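Side-chain contacts in motility-associated killing factor MakB (Vibrio cholerae serotype O1, PDB 6W1W), which forms one component of a tripartite cytotoxin resembling alpha-pore-forming toxins and probably takes part in assembling a pore in host membranes: residues S27-T32 with S267-E272; D148-L153 with I258-I263; Q158-I163 with E251-A256; A164-S169 with Q236-K241; A175-N180 with Y226-S231. All coordinates share one frame; numbering follows the deposited sequence.

How the contacts relate
The five contacts nest along the chain. Contact 1 (27-32 with 267-272) closes the widest loop, and contacts 2, 3, 4 and 5 lie successively inside one another, the last spanning the sheet strands 193-203 and 209-220. Contacts 1, 2 and 3 join long helices to one another, all through helix 251-270. Contacts 4 and 5 bring helix 157-176, or its end, onto the short helices 233-245 and 225-230. Contact 3 is one place where helices 157-176 and 251-270 meet; Ile167 packing on Ile258 and Ala261 is another, joining contacts 2 and 4. Centre to centre, contacts 2 and 3 are about 8 Å apart, 3 and 4 about 13, 4 and 5 about 16, and 1 and 2 about 20 Å.

Contact 1. Residues S27-T32 with S267-E272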
# COMPACT_ATOMS: atom_id res chain seq x y z
N SER A 27 -2.95 0.18 -1.28
CA SER A 27 -4.35 0.60 -1.23
C SER A 27 -4.59 1.92 -1.95
O SER A 27 -5.74 2.22 -2.30
CB SER A 27 -4.81 0.72 0.23
OG SER A 27 -4.10 1.73 0.92
N ASN A 28 -3.55 2.72 -2.19
CA ASN A 28 -3.71 3.96 -2.93
C ASN A 28 -3.21 3.86 -4.36
O ASN A 28 -3.39 4.80 -5.13
CB ASN A 28 -3.01 5.11 -2.18
CG ASN A 28 -3.82 5.60 -1.00
OD1 ASN A 28 -4.79 6.34 -1.16
ND2 ASN A 28 -3.43 5.18 0.21
N TYR A 29 -2.59 2.73 -4.74
CA TYR A 29 -2.38 2.47 -6.16
C TYR A 29 -3.72 2.34 -6.87
O TYR A 29 -3.83 2.70 -8.05
CB TYR A 29 -1.55 1.20 -6.36
CG TYR A 29 -1.38 0.81 -7.81
CD1 TYR A 29 -0.37 1.36 -8.58
CD2 TYR A 29 -2.23 -0.12 -8.40
CE1 TYR A 29 -0.22 1.01 -9.91
CE2 TYR A 29 -2.09 -0.48 -9.73
CZ TYR A 29 -1.07 0.09 -10.48
OH TYR A 29 -0.92 -0.26 -11.80
N ASP A 30 -4.73 1.82 -6.18
CA ASP A 30 -6.09 1.84 -6.70
C ASP A 30 -6.56 3.28 -6.88
O ASP A 30 -6.96 3.69 -7.98
CB ASP A 30 -7.02 1.07 -5.77
CG ASP A 30 -8.48 1.29 -6.09
OD1 ASP A 30 -8.91 0.93 -7.21
OD2 ASP A 30 -9.20 1.82 -5.22
N ALA A 31 -6.51 4.07 -5.80
CA ALA A 31 -6.95 5.46 -5.86
C ALA A 31 -6.21 6.24 -6.94
O ALA A 31 -6.82 7.06 -7.64
CB ALA A 31 -6.76 6.13 -4.50
N THR A 32 -4.91 6.00 -7.08
CA THR A 32 -4.16 6.60 -8.18
C THR A 32 -4.75 6.18 -9.53
O THR A 32 -4.83 6.99 -10.46
CB THR A 32 -2.69 6.19 -8.10
OG1 THR A 32 -2.15 6.52 -6.82
CG2 THR A 32 -1.86 6.89 -9.19
N SER A 267 4.59 2.04 -12.77
CA SER A 267 5.45 0.86 -12.72
C SER A 267 6.19 0.77 -11.39
O SER A 267 6.22 -0.30 -10.77
CB SER A 267 6.45 0.90 -13.88
OG SER A 267 5.89 0.34 -15.06
N ASN A 268 6.77 1.88 -10.93
CA ASN A 268 7.49 1.85 -9.66
C ASN A 268 6.53 1.69 -8.49
O ASN A 268 6.87 1.02 -7.50
CB ASN A 268 8.32 3.12 -9.49
CG ASN A 268 9.46 3.20 -10.48
OD1 ASN A 268 9.60 4.20 -11.19
ND2 ASN A 268 10.27 2.16 -10.54
N MET A 269 5.34 2.29 -8.58
CA MET A 269 4.34 2.10 -7.53
C MET A 269 3.93 0.64 -7.42
O MET A 269 3.76 0.11 -6.32
CB MET A 269 3.12 2.97 -7.82
CG MET A 269 2.41 3.51 -6.59
SD MET A 269 1.17 4.76 -7.03
CE MET A 269 2.03 5.68 -8.32
N SER A 270 3.77 -0.04 -8.57
CA SER A 270 3.33 -1.44 -8.55
C SER A 270 4.40 -2.35 -7.97
O SER A 270 4.06 -3.38 -7.38
CB SER A 270 2.96 -1.90 -9.95
OG SER A 270 1.75 -1.31 -10.38
N GLU A 271 5.68 -2.01 -8.12
CA GLU A 271 6.73 -2.86 -7.57
C GLU A 271 6.72 -2.91 -6.04
O GLU A 271 7.46 -3.71 -5.46
CB GLU A 271 8.10 -2.40 -8.06
CG GLU A 271 8.24 -2.33 -9.58
CD GLU A 271 8.07 -3.68 -10.27
OE1 GLU A 271 8.13 -4.73 -9.60
OE2 GLU A 271 7.90 -3.68 -11.51
N GLU A 272 5.90 -2.08 -5.39
CA GLU A 272 5.69 -2.21 -3.95
C GLU A 272 4.78 -3.38 -3.61
O GLU A 272 4.73 -3.79 -2.44
CB GLU A 272 5.11 -0.91 -3.39
CG GLU A 272 5.99 0.32 -3.63
CD GLU A 272 7.39 0.17 -3.06
OE1 GLU A 272 7.52 -0.17 -1.86
OE2 GLU A 272 8.37 0.38 -3.81
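Met269 meets Tyr29 and Thr32 where helix 251-270 packs on helix 9-35 inside the long helical bundle, a Met-aromatic contact between chain segments far apart in sequence. Tyr29 has CG anti to its backbone nitrogen (chi1 175°), which carries the ring toward helix 251-270. The CB of Met269 comes up near the plane of that ring, at its edge, 3.9 Å from Tyr29 CD1. Further out, Met269 SD is 5.4 Å from the centroid of the Tyr29 ring and likewise lies beside the edge instead of over a face. The thioether then runs tip to tip into Thr32, with Met269 SD 3.8 Å from Thr32 OG1. One residue on, Ser270 brings OG obliquely to the phenol end, 3.2 Å from Tyr29 OH. Ser270 OG is hydrogen-bonded to Glu139 of helix 100-151, and that carboxylate has a weak bond with Tyr29 OH too, so a third helix joins the polar end of this packing. Back on helix 9-35, the hydroxyl beside the sulfur has two partners whose carbonyls must share its one proton: Ala215 O of strand 209-220, and Asn28 O, which lies 2.7 Å from Thr32 OG1 and is reached by Thr32 N from the opposite face of its plane.

Contact 2. Residues D148-L153 with I258-I263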
# COMPACT_ATOMS: atom_id res chain seq x y z
N ASP A 148 4.97 3.89 -29.00
CA ASP A 148 4.70 4.17 -30.41
C ASP A 148 4.65 5.67 -30.67
O ASP A 148 5.15 6.14 -31.70
CB ASP A 148 3.40 3.50 -30.84
CG ASP A 148 3.50 1.99 -30.87
OD1 ASP A 148 4.54 1.48 -31.35
OD2 ASP A 148 2.56 1.32 -30.41
N GLY A 149 4.05 6.43 -29.75
CA GLY A 149 4.07 7.88 -29.87
C GLY A 149 5.47 8.45 -29.78
O GLY A 149 5.78 9.47 -30.41
N TRP A 150 6.34 7.80 -29.01
CA TRP A 150 7.72 8.26 -28.87
C TRP A 150 8.47 8.16 -30.19
O TRP A 150 9.15 9.11 -30.61
CB TRP A 150 8.42 7.44 -27.78
CG TRP A 150 9.38 8.23 -26.97
CD1 TRP A 150 10.71 8.42 -27.23
CD2 TRP A 150 9.10 8.95 -25.77
NE1 TRP A 150 11.27 9.22 -26.25
CE2 TRP A 150 10.30 9.56 -25.35
CE3 TRP A 150 7.94 9.15 -25.00
CZ2 TRP A 150 10.39 10.34 -24.20
CZ3 TRP A 150 8.03 9.92 -23.86
CH2 TRP A 150 9.24 10.51 -23.47
N ASN A 151 8.34 7.02 -30.88
CA ASN A 151 9.16 6.76 -32.06
C ASN A 151 8.80 7.67 -33.23
O ASN A 151 9.68 8.01 -34.03
CB ASN A 151 9.03 5.29 -32.46
CG ASN A 151 9.74 4.36 -31.50
OD1 ASN A 151 10.78 3.79 -31.82
ND2 ASN A 151 9.19 4.22 -30.30
N GLU A 152 7.53 8.07 -33.35
CA GLU A 152 7.13 8.99 -34.40
C GLU A 152 7.38 10.45 -34.02
O GLU A 152 7.09 11.34 -34.82
CB GLU A 152 5.66 8.77 -34.77
CG GLU A 152 4.64 9.23 -33.74
CD GLU A 152 3.22 9.02 -34.23
OE1 GLU A 152 2.92 7.91 -34.72
OE2 GLU A 152 2.41 9.96 -34.14
N LEU A 153 7.91 10.69 -32.83
CA LEU A 153 8.31 12.02 -32.37
C LEU A 153 9.79 12.03 -31.97
O LEU A 153 10.19 12.70 -31.01
CB LEU A 153 7.45 12.48 -31.20
CG LEU A 153 5.97 12.78 -31.47
CD1 LEU A 153 5.22 12.98 -30.16
CD2 LEU A 153 5.84 14.01 -32.36
N ILE A 258 4.80 13.58 -20.90
CA ILE A 258 4.01 13.51 -19.68
C ILE A 258 3.57 12.08 -19.40
O ILE A 258 3.85 11.52 -18.33
CB ILE A 258 2.80 14.46 -19.77
CG1 ILE A 258 3.26 15.92 -19.76
CG2 ILE A 258 1.82 14.18 -18.63
CD1 ILE A 258 2.14 16.93 -19.86
N THR A 259 2.89 11.45 -20.37
CA THR A 259 2.29 10.14 -20.16
C THR A 259 3.34 9.08 -19.84
O THR A 259 3.11 8.19 -19.01
CB THR A 259 1.48 9.72 -21.39
OG1 THR A 259 2.30 9.77 -22.56
CG2 THR A 259 0.28 10.64 -21.58
N LYS A 260 4.51 9.15 -20.49
CA LYS A 260 5.57 8.20 -20.18
C LYS A 260 5.95 8.26 -18.70
O LYS A 260 6.20 7.22 -18.08
CB LYS A 260 6.78 8.48 -21.08
CG LYS A 260 8.14 8.21 -20.46
CD LYS A 260 8.43 6.73 -20.32
CE LYS A 260 9.92 6.48 -20.15
NZ LYS A 260 10.67 6.66 -21.42
N ALA A 261 5.97 9.46 -18.11
CA ALA A 261 6.34 9.59 -16.71
C ALA A 261 5.25 9.12 -15.76
O ALA A 261 5.55 8.56 -14.70
CB ALA A 261 6.72 11.04 -16.40
N ILE A 262 3.98 9.33 -16.12
CA ILE A 262 2.88 8.81 -15.30
C ILE A 262 2.92 7.28 -15.28
O ILE A 262 2.75 6.66 -14.22
CB ILE A 262 1.53 9.33 -15.82
CG1 ILE A 262 1.61 10.83 -16.06
CG2 ILE A 262 0.42 9.01 -14.82
CD1 ILE A 262 1.95 11.62 -14.81
N ILE A 263 3.15 6.66 -16.44
CA ILE A 263 3.32 5.20 -16.48
C ILE A 263 4.54 4.80 -15.67
O ILE A 263 4.50 3.85 -14.88
CB ILE A 263 3.39 4.70 -17.93
CG1 ILE A 263 2.01 4.30 -18.44
CG2 ILE A 263 4.36 3.53 -18.07
CD1 ILE A 263 1.07 5.45 -18.69
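Lys260 sets CB and CG obliquely against the CZ3-CH2 corner of the Trp150 indole, and its chain then bends so that NZ lies over the face of the six-membered ring. The nearest touch is between Lys260 CB and Trp150 CZ3 at 3.4 Å. Next along, Lys260 CG is 3.8 Å from Trp150 CZ3, and the two side chains run at about a right angle. Bends at chi2 (73°) and chi4 (-74°) fold the lysine, placing Lys260 NZ 4.7 Å from the centroid of the Trp150 six-membered ring and only 13° off its normal. This cation-pi contact probably steadies the charge at a partly exposed site. A molecule of 1,2-ethanediol, probably from the crystallisation liquor, sits about 3 Å from the lysine side chain. In the next shell Met160 and Glu157 also touch the buried indole. Trp150 stands on the last turn of helix 100-151, so the pair joins the end of that helix to helix 251-270 in the helical bundle. Elsewhere on segment 258-263, Thr259 and Ile263 pack on helix 100-151, Ile258 and Ala261 meet Ile167 of helix 157-176, and Ile258, Thr259 and Ile262 rest on Leu212 of strand 209-220.

Contact 3. Residues Q158-I163 with E251-A256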
# COMPACT_ATOMS: atom_id res chain seq x y z
N GLN A 158 15.52 14.23 -26.87
CA GLN A 158 16.22 14.89 -25.77
C GLN A 158 15.30 15.86 -25.04
O GLN A 158 15.26 15.86 -23.80
CB GLN A 158 17.45 15.63 -26.30
CG GLN A 158 18.44 14.72 -27.03
CD GLN A 158 19.75 15.42 -27.34
OE1 GLN A 158 20.02 16.52 -26.85
NE2 GLN A 158 20.58 14.78 -28.16
N ALA A 159 14.53 16.66 -25.78
CA ALA A 159 13.55 17.54 -25.15
C ALA A 159 12.51 16.76 -24.35
O ALA A 159 12.01 17.26 -23.34
CB ALA A 159 12.86 18.40 -26.22
N MET A 160 12.19 15.53 -24.77
CA MET A 160 11.14 14.77 -24.09
C MET A 160 11.67 14.02 -22.88
O MET A 160 10.95 13.85 -21.90
CB MET A 160 10.47 13.81 -25.07
CG MET A 160 9.51 14.47 -26.02
SD MET A 160 8.64 13.28 -27.06
CE MET A 160 10.01 12.39 -27.77
N VAL A 161 12.92 13.54 -22.94
CA VAL A 161 13.50 12.86 -21.78
C VAL A 161 13.56 13.82 -20.59
O VAL A 161 13.30 13.42 -19.44
CB VAL A 161 14.88 12.29 -22.11
CG1 VAL A 161 15.50 11.63 -20.88
CG2 VAL A 161 14.78 11.29 -23.25
N ARG A 162 13.88 15.09 -20.84
CA ARG A 162 13.97 16.06 -19.76
C ARG A 162 12.60 16.31 -19.13
O ARG A 162 12.49 16.42 -17.90
CB ARG A 162 14.57 17.37 -20.26
CG ARG A 162 15.94 17.22 -20.89
CD ARG A 162 16.57 18.56 -21.21
NE ARG A 162 17.61 18.43 -22.23
CZ ARG A 162 17.48 18.85 -23.48
NH1 ARG A 162 16.36 19.45 -23.87
NH2 ARG A 162 18.48 18.68 -24.35
N ILE A 163 11.56 16.40 -19.95
CA ILE A 163 10.22 16.65 -19.41
C ILE A 163 9.74 15.45 -18.61
O ILE A 163 9.12 15.61 -17.55
CB ILE A 163 9.25 17.00 -20.55
CG1 ILE A 163 9.67 18.30 -21.22
CG2 ILE A 163 7.83 17.11 -20.02
CD1 ILE A 163 8.75 18.73 -22.34
N GLU A 251 3.48 20.20 -29.12
CA GLU A 251 2.29 19.81 -28.36
C GLU A 251 2.26 18.31 -28.09
O GLU A 251 2.08 17.88 -26.94
CB GLU A 251 1.03 20.25 -29.11
CG GLU A 251 0.79 21.74 -29.11
CD GLU A 251 -0.56 22.11 -28.56
OE1 GLU A 251 -1.23 21.21 -27.98
OE2 GLU A 251 -0.97 23.28 -28.69
N GLU A 252 2.43 17.50 -29.14
CA GLU A 252 2.41 16.05 -28.95
C GLU A 252 3.58 15.59 -28.09
O GLU A 252 3.41 14.74 -27.21
CB GLU A 252 2.44 15.35 -30.31
CG GLU A 252 1.10 15.32 -31.02
CD GLU A 252 1.05 14.28 -32.12
OE1 GLU A 252 1.80 13.28 -32.03
OE2 GLU A 252 0.26 14.45 -33.08
N ALA A 253 4.77 16.15 -28.33
CA ALA A 253 5.95 15.75 -27.56
C ALA A 253 5.76 16.00 -26.07
O ALA A 253 6.24 15.21 -25.25
CB ALA A 253 7.18 16.49 -28.08
N GLN A 254 5.07 17.08 -25.71
CA GLN A 254 4.76 17.30 -24.30
C GLN A 254 3.85 16.20 -23.77
O GLN A 254 4.12 15.60 -22.72
CB GLN A 254 4.11 18.67 -24.10
CG GLN A 254 5.08 19.84 -24.21
CD GLN A 254 4.37 21.17 -24.19
OE1 GLN A 254 3.75 21.55 -23.20
NE2 GLN A 254 4.43 21.89 -25.31
N ALA A 255 2.76 15.91 -24.50
CA ALA A 255 1.86 14.84 -24.09
C ALA A 255 2.56 13.50 -24.07
O ALA A 255 2.31 12.66 -23.20
CB ALA A 255 0.65 14.79 -25.02
N ALA A 256 3.46 13.27 -25.04
CA ALA A 256 4.22 12.02 -25.05
C ALA A 256 5.11 11.93 -23.81
O ALA A 256 5.16 10.88 -23.15
CB ALA A 256 5.06 11.93 -26.32
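Met160 packs against the flat peptide carbonyl of Ala253, its CG 3.4 Å from Ala253 O, a carbon-to-oxygen touch with no bond implied. Of the second flat group on helix 251-270, the amide of Gln254, only the stem reaches the other segment: Gln254 CG comes to 4.3 Å from Ile163 CD1. The amide itself is engaged elsewhere, with NE2 donating to Ala249 O and OE1 accepting from Val204 N. On the other helix, the Arg162 guanidinium has Gln158 O 3.6 Å above one face, toward the rim. CG and SD of Met160 both pack on Ala253, and SD reaches Ala256 as well. Met160 starts with CG anti to its carbonyl carbon (chi1 -76°) and is extended at chi2, which sets Met160 SD against two small methyls of the other helix, 3.7 Å from Ala253 CB and 3.9 Å from Ala256 CB. This is helix-on-helix packing within the bundle, the short segments of helices 157-176 and 251-270 running in broadly the same direction at 40° with axes 9.2 Å apart. Ile163 also packs on Leu242 and Leu245 of helix 233-245, and Ala256 touches Trp47 of helix 46-66.

Contact 4. Residues A164-S169 with Q236-K241; sequences ATEIGS and QQDLDK
Glu166 and Asp238 bring their carboxylates together at the middle of this helix pair, and Lys241 closes in on Glu166 from the next turn. The closer part of the contact is here. Glu166 OE1 lies 3.0 Å from Asp238 OD1, two acceptors with no bond between them, their planes turned 53° apart and the side chains crossing at about a right angle. Two such groups so close, Glu166 being buried, would be expected to raise the proton affinity of one of them. Glu166 has CG anti to its backbone nitrogen and then bends at chi2 (44°), which turns the carboxylate toward helix 233-245. Its other oxygen, Glu166 OE2, rests 3.2 Å from Lys241 CD, so the lysine offers methylenes and not its charge. At this resolution neither spacing should be pressed.

The looser side begins there. A bend at chi4 leads the ammonium of Lys241 away from helix 157-176, leaving Lys241 NZ 5.4 Å from Glu166 OE2, which would give a softened attraction short of a salt bridge. At the other end Ser169 O stands 3.3 Å from Asp238 OD2, again two acceptors and unbonded, and Ser169 OG is 3.7 Å from Asp238 OD2; that oxygen has a weak hydrogen bond with Ser173 a turn further on. The two segments run nearly antiparallel, at 157°, with axes 9.3 Å apart. Helix 157-176 thus lies between helix 233-245, on which Glu166 also meets Leu242 and Leu245, and helix 251-270, where Ile167 packs on Ile258 and Ala261; Leu239 faces the loop at Thr347 and Asn350 beside strand 351-354.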
# COMPACT_ATOMS: atom_id res chain seq x y z
N ALA A 164 10.02 14.23 -19.09
CA ALA A 164 9.60 13.05 -18.34
C ALA A 164 10.43 12.87 -17.07
O ALA A 164 9.91 12.38 -16.06
CB ALA A 164 9.70 11.80 -19.22
N THR A 165 11.70 13.26 -17.10
CA THR A 165 12.55 13.15 -15.92
C THR A 165 12.18 14.18 -14.86
O THR A 165 12.30 13.91 -13.66
CB THR A 165 14.03 13.30 -16.30
OG1 THR A 165 14.32 12.50 -17.45
CG2 THR A 165 14.93 12.87 -15.15
N GLU A 166 11.72 15.35 -15.29
CA GLU A 166 11.34 16.40 -14.34
C GLU A 166 10.03 16.06 -13.64
O GLU A 166 9.89 16.26 -12.43
CB GLU A 166 11.23 17.74 -15.05
CG GLU A 166 11.54 18.93 -14.17
CD GLU A 166 12.76 18.69 -13.31
OE1 GLU A 166 12.68 18.90 -12.08
OE2 GLU A 166 13.81 18.27 -13.85
N ILE A 167 9.06 15.54 -14.40
CA ILE A 167 7.80 15.10 -13.82
C ILE A 167 8.05 14.00 -12.80
O ILE A 167 7.40 13.93 -11.75
CB ILE A 167 6.83 14.66 -14.94
CG1 ILE A 167 6.42 15.86 -15.79
CG2 ILE A 167 5.62 13.96 -14.36
CD1 ILE A 167 5.77 15.49 -17.11
N GLY A 168 9.00 13.11 -13.10
CA GLY A 168 9.37 12.08 -12.15
C GLY A 168 10.15 12.61 -10.97
O GLY A 168 10.07 12.07 -9.86
N SER A 169 10.94 13.66 -11.18
CA SER A 169 11.62 14.30 -10.06
C SER A 169 10.64 15.08 -9.20
O SER A 169 10.69 15.01 -7.97
CB SER A 169 12.73 15.22 -10.58
OG SER A 169 13.65 15.54 -9.55
N GLN A 236 9.23 23.44 -5.41
CA GLN A 236 9.17 24.65 -6.22
C GLN A 236 10.29 24.75 -7.24
O GLN A 236 10.14 25.45 -8.25
CB GLN A 236 9.17 25.88 -5.31
CG GLN A 236 7.78 26.33 -4.89
CD GLN A 236 6.96 26.88 -6.04
OE1 GLN A 236 7.48 27.10 -7.14
NE2 GLN A 236 5.68 27.11 -5.80
N GLN A 237 11.41 24.06 -7.01
CA GLN A 237 12.49 24.05 -7.99
C GLN A 237 12.22 23.07 -9.13
O GLN A 237 12.65 23.31 -10.26
CB GLN A 237 13.83 23.71 -7.32
CG GLN A 237 14.32 24.77 -6.34
CD GLN A 237 15.55 24.32 -5.56
OE1 GLN A 237 16.30 23.45 -6.01
NE2 GLN A 237 15.76 24.92 -4.40
N ASP A 238 11.52 21.98 -8.84
CA ASP A 238 11.07 21.06 -9.88
C ASP A 238 9.89 21.64 -10.65
O ASP A 238 9.81 21.48 -11.88
CB ASP A 238 10.71 19.70 -9.29
CG ASP A 238 11.91 18.97 -8.72
OD1 ASP A 238 13.04 19.26 -9.17
OD2 ASP A 238 11.73 18.12 -7.82
N LEU A 239 8.98 22.32 -9.96
CA LEU A 239 7.86 22.97 -10.63
C LEU A 239 8.33 24.03 -11.62
O LEU A 239 7.80 24.13 -12.73
CB LEU A 239 6.92 23.60 -9.59
CG LEU A 239 5.79 22.73 -9.05
CD1 LEU A 239 5.29 23.25 -7.71
CD2 LEU A 239 4.65 22.67 -10.06
N ASP A 240 9.31 24.84 -11.22
CA ASP A 240 9.77 25.91 -12.11
C ASP A 240 10.60 25.35 -13.26
O ASP A 240 10.48 25.83 -14.40
CB ASP A 240 10.58 26.94 -11.32
CG ASP A 240 9.71 27.94 -10.58
OD1 ASP A 240 8.46 27.83 -10.67
OD2 ASP A 240 10.26 28.83 -9.90
N LYS A 241 11.43 24.35 -12.99
CA LYS A 241 12.23 23.73 -14.04
C LYS A 241 11.33 23.12 -15.12
O LYS A 241 11.66 23.17 -16.31
CB LYS A 241 13.14 22.67 -13.43
CG LYS A 241 14.32 22.24 -14.30
CD LYS A 241 15.12 21.16 -13.60
CE LYS A 241 16.59 21.18 -14.01
NZ LYS A 241 17.33 22.34 -13.41

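Contact 5. Residues A175-N180 with Y226-S231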
# COMPACT_ATOMS: atom_id res chain seq x y z
N ALA A 175 7.10 13.10 -2.69
CA ALA A 175 7.04 11.85 -1.95
C ALA A 175 7.97 11.86 -0.75
O ALA A 175 7.75 11.12 0.22
CB ALA A 175 7.40 10.68 -2.88
N SER A 176 9.02 12.69 -0.78
CA SER A 176 9.95 12.74 0.35
C SER A 176 9.32 13.40 1.57
O SER A 176 9.66 13.05 2.71
CB SER A 176 11.23 13.47 -0.05
OG SER A 176 11.93 12.74 -1.04
N LEU A 177 8.39 14.34 1.36
CA LEU A 177 7.73 15.01 2.48
C LEU A 177 6.86 14.07 3.29
O LEU A 177 6.45 14.44 4.40
CB LEU A 177 6.89 16.17 1.97
CG LEU A 177 7.46 16.96 0.79
CD1 LEU A 177 6.49 18.02 0.32
CD2 LEU A 177 8.81 17.57 1.14
N GLY A 178 6.56 12.87 2.78
CA GLY A 178 5.65 11.97 3.46
C GLY A 178 6.31 11.24 4.63
O GLY A 178 7.47 10.82 4.57
N ALA A 179 5.53 11.09 5.70
CA ALA A 179 6.00 10.40 6.89
C ALA A 179 6.16 8.90 6.64
O ALA A 179 5.41 8.30 5.87
CB ALA A 179 5.03 10.61 8.05
N ASN A 180 7.14 8.31 7.31
CA ASN A 180 7.33 6.86 7.29
C ASN A 180 6.49 6.23 8.39
O ASN A 180 6.49 6.71 9.53
CB ASN A 180 8.80 6.50 7.45
CG ASN A 180 9.60 6.74 6.19
OD1 ASN A 180 9.09 6.60 5.08
ND2 ASN A 180 10.87 7.09 6.35
N TYR A 226 -0.87 20.45 2.90
CA TYR A 226 -0.60 21.72 2.23
C TYR A 226 0.63 22.40 2.84
O TYR A 226 1.46 22.95 2.11
CB TYR A 226 -1.81 22.64 2.33
CG TYR A 226 -1.61 23.99 1.66
CD1 TYR A 226 -1.69 24.12 0.28
CD2 TYR A 226 -1.36 25.12 2.41
CE1 TYR A 226 -1.51 25.35 -0.33
CE2 TYR A 226 -1.18 26.36 1.80
CZ TYR A 226 -1.26 26.47 0.43
OH TYR A 226 -1.08 27.69 -0.17
N SER A 227 0.76 22.36 4.17
CA SER A 227 1.85 23.05 4.84
C SER A 227 3.21 22.52 4.39
O SER A 227 4.13 23.30 4.14
CB SER A 227 1.71 22.92 6.36
OG SER A 227 0.75 23.82 6.88
N THR A 228 3.35 21.20 4.28
CA THR A 228 4.65 20.64 3.96
C THR A 228 5.00 20.80 2.49
O THR A 228 6.18 20.86 2.14
CB THR A 228 4.70 19.17 4.39
OG1 THR A 228 6.04 18.68 4.34
CG2 THR A 228 3.80 18.30 3.50
N ILE A 229 3.99 20.90 1.62
CA ILE A 229 4.24 20.97 0.18
C ILE A 229 4.57 22.39 -0.25
O ILE A 229 5.56 22.64 -0.95
CB ILE A 229 3.05 20.41 -0.62
CG1 ILE A 229 2.85 18.92 -0.33
CG2 ILE A 229 3.24 20.65 -2.12
CD1 ILE A 229 1.59 18.33 -0.98
N SER A 230 3.73 23.36 0.15
CA SER A 230 3.95 24.75 -0.24
C SER A 230 5.27 25.28 0.32
O SER A 230 5.92 26.11 -0.32
CB SER A 230 2.78 25.62 0.21
OG SER A 230 2.40 25.32 1.54
N SER A 231 5.68 24.80 1.49
CA SER A 231 6.92 25.21 2.13
C SER A 231 8.12 24.37 1.73
O SER A 231 9.23 24.62 2.21
CB SER A 231 6.77 25.16 3.65
OG SER A 231 7.59 24.15 4.21
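Leu177 lays CB against Thr228 and its CD1 branch against Thr228 O and Ile229, the side chains of Leu177 and Thr228 meeting at a slant and not end to end. Leu177 has CG anti to its carbonyl carbon (chi1 -36°), and from there CD1 is the branch that does the work, running over the helix backbone so that Leu177 CD1 lies 3.4 Å from Thr228 O. The same methyl, Leu177 CD1, comes to 3.7 Å from Ile229 CA and 3.8 Å from Ile229 CG1, so it is lodged where Thr228 gives way to Ile229. Thr228 flanks the stem of the leucine: Thr228 OG1, anti to the backbone nitrogen (chi1 -168°), stands 3.6 Å from Leu177 CB, while Thr228 CG2 is a little further, at 4.1 Å from Leu177 CB. Across the contact the threonine hydroxyl thus meets carbon alone, in van der Waals packing.

This is apolar packing that joins the C-terminal end of helix 157-176 to the short helix after strand 209-220. Within that short helix Ser230 OG donates to Tyr226 O at 2.6 Å, so Tyr226 O accepts from both the backbone N and the hydroxyl of Ser230. Leu177 lies where helix 157-176 gives out into loop, and Ala179, two residues on, makes backbone hydrogen bonds with Phe219 of strand 209-220. Helix 225-230 follows that strand after a brief turn and folds back on it: Thr228 and Ile229 touch Leu218, Ile229 also meets Ile352 of strand 351-354, and Leu177 reaches Ala232 just before helix 233-245.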